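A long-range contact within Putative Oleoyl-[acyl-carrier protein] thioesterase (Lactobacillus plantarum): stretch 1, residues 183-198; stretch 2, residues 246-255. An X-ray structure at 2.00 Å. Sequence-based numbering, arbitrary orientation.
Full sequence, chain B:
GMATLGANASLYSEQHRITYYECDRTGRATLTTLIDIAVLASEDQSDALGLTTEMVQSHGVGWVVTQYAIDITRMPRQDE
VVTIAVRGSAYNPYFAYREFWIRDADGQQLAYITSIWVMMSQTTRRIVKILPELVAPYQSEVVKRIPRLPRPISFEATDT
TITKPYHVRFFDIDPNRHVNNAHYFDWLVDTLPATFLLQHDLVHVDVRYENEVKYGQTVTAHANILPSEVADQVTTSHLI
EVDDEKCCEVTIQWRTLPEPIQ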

# COMPACT_ATOMS: atom_id res chain seq x y z
N HIS B 183 -4.05 -7.83 -1.38
CA HIS B 183 -2.72 -7.97 -2.03
C HIS B 183 -2.67 -8.93 -3.21
O HIS B 183 -1.72 -8.84 -3.99
CB HIS B 183 -1.59 -8.26 -1.02
CG HIS B 183 -1.29 -7.09 -0.14
ND1 HIS B 183 -0.83 -5.89 -0.64
CD2 HIS B 183 -1.36 -6.93 1.20
CE1 HIS B 183 -0.64 -5.04 0.35
NE2 HIS B 183 -0.95 -5.65 1.48
N TYR B 184 -3.65 -9.84 -3.34
CA TYR B 184 -3.76 -10.75 -4.51
C TYR B 184 -3.88 -9.89 -5.79
O TYR B 184 -3.30 -10.28 -6.80
CB TYR B 184 -4.94 -11.72 -4.41
CG TYR B 184 -4.83 -12.90 -3.45
CD1 TYR B 184 -4.66 -12.73 -2.06
CD2 TYR B 184 -5.03 -14.23 -3.92
CE1 TYR B 184 -4.63 -13.85 -1.16
CE2 TYR B 184 -4.99 -15.36 -3.03
CZ TYR B 184 -4.79 -15.15 -1.65
OH TYR B 184 -4.75 -16.23 -0.80
N PHE B 185 -4.59 -8.75 -5.72
CA PHE B 185 -4.71 -7.79 -6.86
C PHE B 185 -3.38 -7.19 -7.33
O PHE B 185 -3.27 -6.82 -8.50
CB PHE B 185 -5.76 -6.69 -6.61
CG PHE B 185 -7.16 -7.21 -6.61
CD1 PHE B 185 -7.80 -7.46 -7.85
CD2 PHE B 185 -7.86 -7.45 -5.42
CE1 PHE B 185 -9.13 -7.96 -7.91
CE2 PHE B 185 -9.20 -7.95 -5.46
CZ PHE B 185 -9.83 -8.21 -6.70
N ASP B 186 -2.40 -7.09 -6.41
CA ASP B 186 -1.03 -6.64 -6.75
C ASP B 186 -0.42 -7.62 -7.76
O ASP B 186 0.18 -7.19 -8.73
CB ASP B 186 -0.06 -6.60 -5.55
CG ASP B 186 -0.51 -5.68 -4.40
OD1 ASP B 186 -1.32 -4.76 -4.61
OD2 ASP B 186 -0.02 -5.89 -3.27
N TRP B 187 -0.61 -8.93 -7.52
CA TRP B 187 -0.07 -10.01 -8.37
C TRP B 187 -0.88 -10.14 -9.66
O TRP B 187 -0.29 -10.22 -10.74
CB TRP B 187 -0.02 -11.38 -7.65
CG TRP B 187 0.53 -11.32 -6.26
CD1 TRP B 187 1.56 -10.55 -5.83
CD2 TRP B 187 0.13 -12.13 -5.15
NE1 TRP B 187 1.79 -10.77 -4.51
CE2 TRP B 187 0.94 -11.74 -4.05
CE3 TRP B 187 -0.85 -13.14 -4.97
CZ2 TRP B 187 0.81 -12.32 -2.76
CZ3 TRP B 187 -0.99 -13.73 -3.68
CH2 TRP B 187 -0.16 -13.31 -2.59
N LEU B 188 -2.21 -10.18 -9.53
CA LEU B 188 -3.18 -10.30 -10.65
C LEU B 188 -3.03 -9.22 -11.72
O LEU B 188 -2.85 -9.52 -12.89
CB LEU B 188 -4.63 -10.29 -10.14
CG LEU B 188 -5.10 -11.49 -9.30
CD1 LEU B 188 -6.35 -11.17 -8.46
CD2 LEU B 188 -5.32 -12.72 -10.18
N VAL B 189 -3.07 -7.96 -11.27
CA VAL B 189 -2.96 -6.78 -12.16
C VAL B 189 -1.54 -6.65 -12.74
O VAL B 189 -1.43 -6.41 -13.95
CB VAL B 189 -3.44 -5.46 -11.47
CG1 VAL B 189 -3.30 -4.26 -12.41
CG2 VAL B 189 -4.91 -5.63 -11.04
N ASP B 190 -0.50 -6.83 -11.91
CA ASP B 190 0.91 -6.76 -12.37
C ASP B 190 1.28 -7.87 -13.39
O ASP B 190 2.26 -7.70 -14.12
CB ASP B 190 1.92 -6.76 -11.21
CG ASP B 190 3.34 -6.54 -11.69
OD1 ASP B 190 3.59 -5.47 -12.29
OD2 ASP B 190 4.15 -7.48 -11.54
N THR B 191 0.54 -9.00 -13.43
CA THR B 191 0.75 -10.08 -14.45
C THR B 191 0.62 -9.49 -15.88
O THR B 191 1.39 -9.87 -16.77
CB THR B 191 -0.22 -11.27 -14.31
OG1 THR B 191 -0.15 -11.80 -12.98
CG2 THR B 191 0.10 -12.41 -15.32
N LEU B 192 -0.32 -8.55 -16.05
CA LEU B 192 -0.56 -7.85 -17.32
C LEU B 192 0.52 -6.77 -17.51
O LEU B 192 0.92 -6.14 -16.51
CB LEU B 192 -1.95 -7.20 -17.33
CG LEU B 192 -3.15 -8.13 -17.16
CD1 LEU B 192 -4.43 -7.31 -16.92
CD2 LEU B 192 -3.31 -9.08 -18.34
N PRO B 193 0.96 -6.52 -18.77
CA PRO B 193 2.00 -5.51 -18.99
C PRO B 193 1.46 -4.07 -18.89
O PRO B 193 0.25 -3.85 -19.07
CB PRO B 193 2.48 -5.83 -20.40
CG PRO B 193 1.27 -6.32 -21.08
CD PRO B 193 0.49 -7.08 -20.05
N ALA B 194 2.36 -3.12 -18.60
CA ALA B 194 2.04 -1.67 -18.52
C ALA B 194 1.37 -1.13 -19.80
O ALA B 194 0.49 -0.27 -19.70
CB ALA B 194 3.28 -0.82 -18.14
N THR B 195 1.76 -1.66 -20.98
CA THR B 195 1.16 -1.28 -22.30
C THR B 195 -0.35 -1.61 -22.35
O THR B 195 -1.11 -0.88 -22.99
CB THR B 195 1.87 -1.93 -23.51
OG1 THR B 195 1.88 -3.35 -23.38
CG2 THR B 195 3.30 -1.41 -23.64
N PHE B 196 -0.77 -2.70 -21.68
CA PHE B 196 -2.18 -3.07 -21.55
C PHE B 196 -2.85 -2.17 -20.49
O PHE B 196 -3.90 -1.59 -20.76
CB PHE B 196 -2.36 -4.55 -21.16
CG PHE B 196 -3.80 -4.96 -21.01
CD1 PHE B 196 -4.46 -4.83 -19.76
CD2 PHE B 196 -4.53 -5.44 -22.11
CE1 PHE B 196 -5.82 -5.17 -19.61
CE2 PHE B 196 -5.91 -5.80 -21.98
CZ PHE B 196 -6.56 -5.67 -20.73
N LEU B 197 -2.25 -2.12 -19.30
CA LEU B 197 -2.79 -1.35 -18.14
C LEU B 197 -2.98 0.14 -18.38
O LEU B 197 -3.96 0.71 -17.90
CB LEU B 197 -1.93 -1.58 -16.87
CG LEU B 197 -1.86 -3.02 -16.34
CD1 LEU B 197 -0.82 -3.11 -15.22
CD2 LEU B 197 -3.22 -3.50 -15.88
N LEU B 198 -2.05 0.75 -19.12
CA LEU B 198 -2.11 2.18 -19.48
C LEU B 198 -3.18 2.56 -20.53
O LEU B 198 -3.41 3.75 -20.71
CB LEU B 198 -0.72 2.72 -19.87
CG LEU B 198 0.30 2.79 -18.72
CD1 LEU B 198 1.71 3.03 -19.27
CD2 LEU B 198 -0.09 3.84 -17.65
N LYS B 246 -4.87 -24.53 -6.81
CA LYS B 246 -5.57 -23.24 -7.02
C LYS B 246 -5.77 -22.46 -5.72
O LYS B 246 -6.27 -23.02 -4.74
CB LYS B 246 -6.94 -23.42 -7.71
CG LYS B 246 -6.86 -24.02 -9.12
CD LYS B 246 -8.22 -24.03 -9.85
CE LYS B 246 -9.27 -24.91 -9.17
N CYS B 247 -5.31 -21.21 -5.71
CA CYS B 247 -5.44 -20.27 -4.58
C CYS B 247 -6.52 -19.22 -4.85
O CYS B 247 -7.33 -18.94 -3.96
CB CYS B 247 -4.09 -19.63 -4.23
SG CYS B 247 -2.91 -20.86 -3.59
N CYS B 248 -6.51 -18.65 -6.06
CA CYS B 248 -7.46 -17.62 -6.49
C CYS B 248 -7.71 -17.63 -8.01
O CYS B 248 -6.74 -17.74 -8.77
CB CYS B 248 -6.92 -16.26 -6.05
SG CYS B 248 -7.89 -14.81 -6.40
N GLU B 249 -8.99 -17.61 -8.42
CA GLU B 249 -9.42 -17.53 -9.85
C GLU B 249 -10.16 -16.21 -10.03
O GLU B 249 -11.08 -15.92 -9.24
CB GLU B 249 -10.27 -18.72 -10.31
CG GLU B 249 -9.46 -19.96 -10.68
CD GLU B 249 -10.32 -21.05 -11.31
OE1 GLU B 249 -11.31 -21.46 -10.67
OE2 GLU B 249 -9.96 -21.53 -12.41
N VAL B 250 -9.75 -15.42 -11.03
CA VAL B 250 -10.31 -14.09 -11.31
C VAL B 250 -10.53 -13.79 -12.80
O VAL B 250 -9.71 -14.17 -13.64
CB VAL B 250 -9.39 -12.97 -10.67
CG1 VAL B 250 -9.81 -11.52 -11.05
CG2 VAL B 250 -9.31 -13.12 -9.15
N THR B 251 -11.67 -13.15 -13.09
CA THR B 251 -12.01 -12.69 -14.44
C THR B 251 -12.29 -11.19 -14.33
O THR B 251 -13.09 -10.78 -13.50
CB THR B 251 -13.15 -13.48 -15.06
OG1 THR B 251 -12.72 -14.84 -15.24
CG2 THR B 251 -13.52 -12.91 -16.44
N ILE B 252 -11.61 -10.39 -15.17
CA ILE B 252 -11.75 -8.93 -15.19
C ILE B 252 -12.22 -8.48 -16.57
O ILE B 252 -11.68 -8.94 -17.58
CB ILE B 252 -10.43 -8.19 -14.83
CG1 ILE B 252 -9.87 -8.66 -13.47
CG2 ILE B 252 -10.63 -6.66 -14.80
CD1 ILE B 252 -8.53 -8.04 -13.11
N GLN B 253 -13.23 -7.59 -16.59
CA GLN B 253 -13.76 -6.98 -17.80
C GLN B 253 -13.17 -5.56 -17.81
O GLN B 253 -13.24 -4.85 -16.78
CB GLN B 253 -15.29 -6.97 -17.81
CG GLN B 253 -15.94 -8.37 -17.61
CD GLN B 253 -15.60 -9.41 -18.68
OE1 GLN B 253 -15.09 -9.08 -19.75
NE2 GLN B 253 -15.90 -10.67 -18.40
N TRP B 254 -12.58 -5.17 -18.95
CA TRP B 254 -11.93 -3.87 -19.14
C TRP B 254 -12.50 -3.11 -20.32
O TRP B 254 -12.92 -3.75 -21.27
CB TRP B 254 -10.45 -4.07 -19.47
CG TRP B 254 -9.64 -4.81 -18.50
CD1 TRP B 254 -9.53 -6.16 -18.40
CD2 TRP B 254 -8.74 -4.26 -17.53
NE1 TRP B 254 -8.65 -6.49 -17.42
CE2 TRP B 254 -8.15 -5.36 -16.84
CE3 TRP B 254 -8.38 -2.95 -17.15
CZ2 TRP B 254 -7.19 -5.20 -15.81
CZ3 TRP B 254 -7.44 -2.77 -16.10
CH2 TRP B 254 -6.85 -3.90 -15.44
N ARG B 255 -12.43 -1.78 -20.28
CA ARG B 255 -12.86 -0.90 -21.38
C ARG B 255 -11.57 -0.42 -22.05
O ARG B 255 -10.72 0.14 -21.36
CB ARG B 255 -13.68 0.30 -20.91
CG ARG B 255 -14.29 1.11 -22.07
CD ARG B 255 -15.17 2.26 -21.63
NE ARG B 255 -14.42 3.37 -21.01
CZ ARG B 255 -14.15 3.55 -19.71
NH1 ARG B 255 -14.53 2.67 -18.75
NH2 ARG B 255 -13.46 4.64 -19.35
O HOH W 1 -7.16 -17.44 -1.31

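Stretch 1 contains a helix that runs up to Thr191, a short turn, and a second short helix beginning at Ala194. Stretch 2 is a β-strand, residues 246-255. The first helix lies across the strand with its axis 10.8 Å away at closest approach. The N-to-C directions differ by 52°, so the two run broadly the same way. Tyr184 meets Cys248, Leu188 lies mainly against Val250, and the later contacts gather on Trp254. No direct hydrogen bond joins the stretches. The contact is made by side chains and one bridging water, and it buries 460 Å² in total.

His183 does not reach the strand. His183 ND1 donates to Asp186 OD2 at 2.8 Å, a bond within stretch 1.

Tyr184 points toward the strand. Tyr184 CD2 lies 3.5 Å from Cys248 CB, an apolar contact. Cys248 SG is 5.0 Å from the centroid of the Tyr184 ring, in an oblique sulfur-aromatic approach. The phenol remains linked to the strand through water 1. That water is 2.7 Å from Tyr184 OH and donates to Cys247 O at 3.0 Å. It thus ties a polar side-chain end to a strand carbonyl.

Leu188 follows one helical turn later, and Leu188 N bonds to Tyr184 O at 2.9 Å. This spacing puts both side chains on the strand-facing side. Leu188 CD1 packs against Val250 CG2 at 3.6 Å and reaches Cys248 SG at 4.5 Å. Cys248 and Val250 are two residues apart, so the alternation of the strand turns both toward the helix. Glu249, between them, points away.

Thr191 closes a local bond, with Thr191 OG1 donating to Trp187 O at 2.7 Å. Leu192 then leaves the helical conformation, with psi at 145°, yet its side chain still points toward the strand. Leu192 CD1 meets Trp254 CZ2 at 3.6 Å.

Pro193 occupies the N-cap position of the second helix. Pro193 O accepts from Leu197 N at 3.0 Å.

Phe196 starts sideways, but its ring end comes nearer the strand. Its edge meets the face of Trp254, with Phe196 CE1 3.6 Å from Trp254 CE2. The ring planes stand at 88°. This arrangement directs the electropositive ring edge at the indole π cloud. Leu197 adds an apolar contact from Leu197 CD2 to Trp254 CH2 at 3.7 Å.

Trp254 has the largest covered area of any residue here, 92 Å². Its broad indole receives Leu192, Phe196 and Leu197 together, while NE1 is hydrogen-bonded elsewhere in the structure.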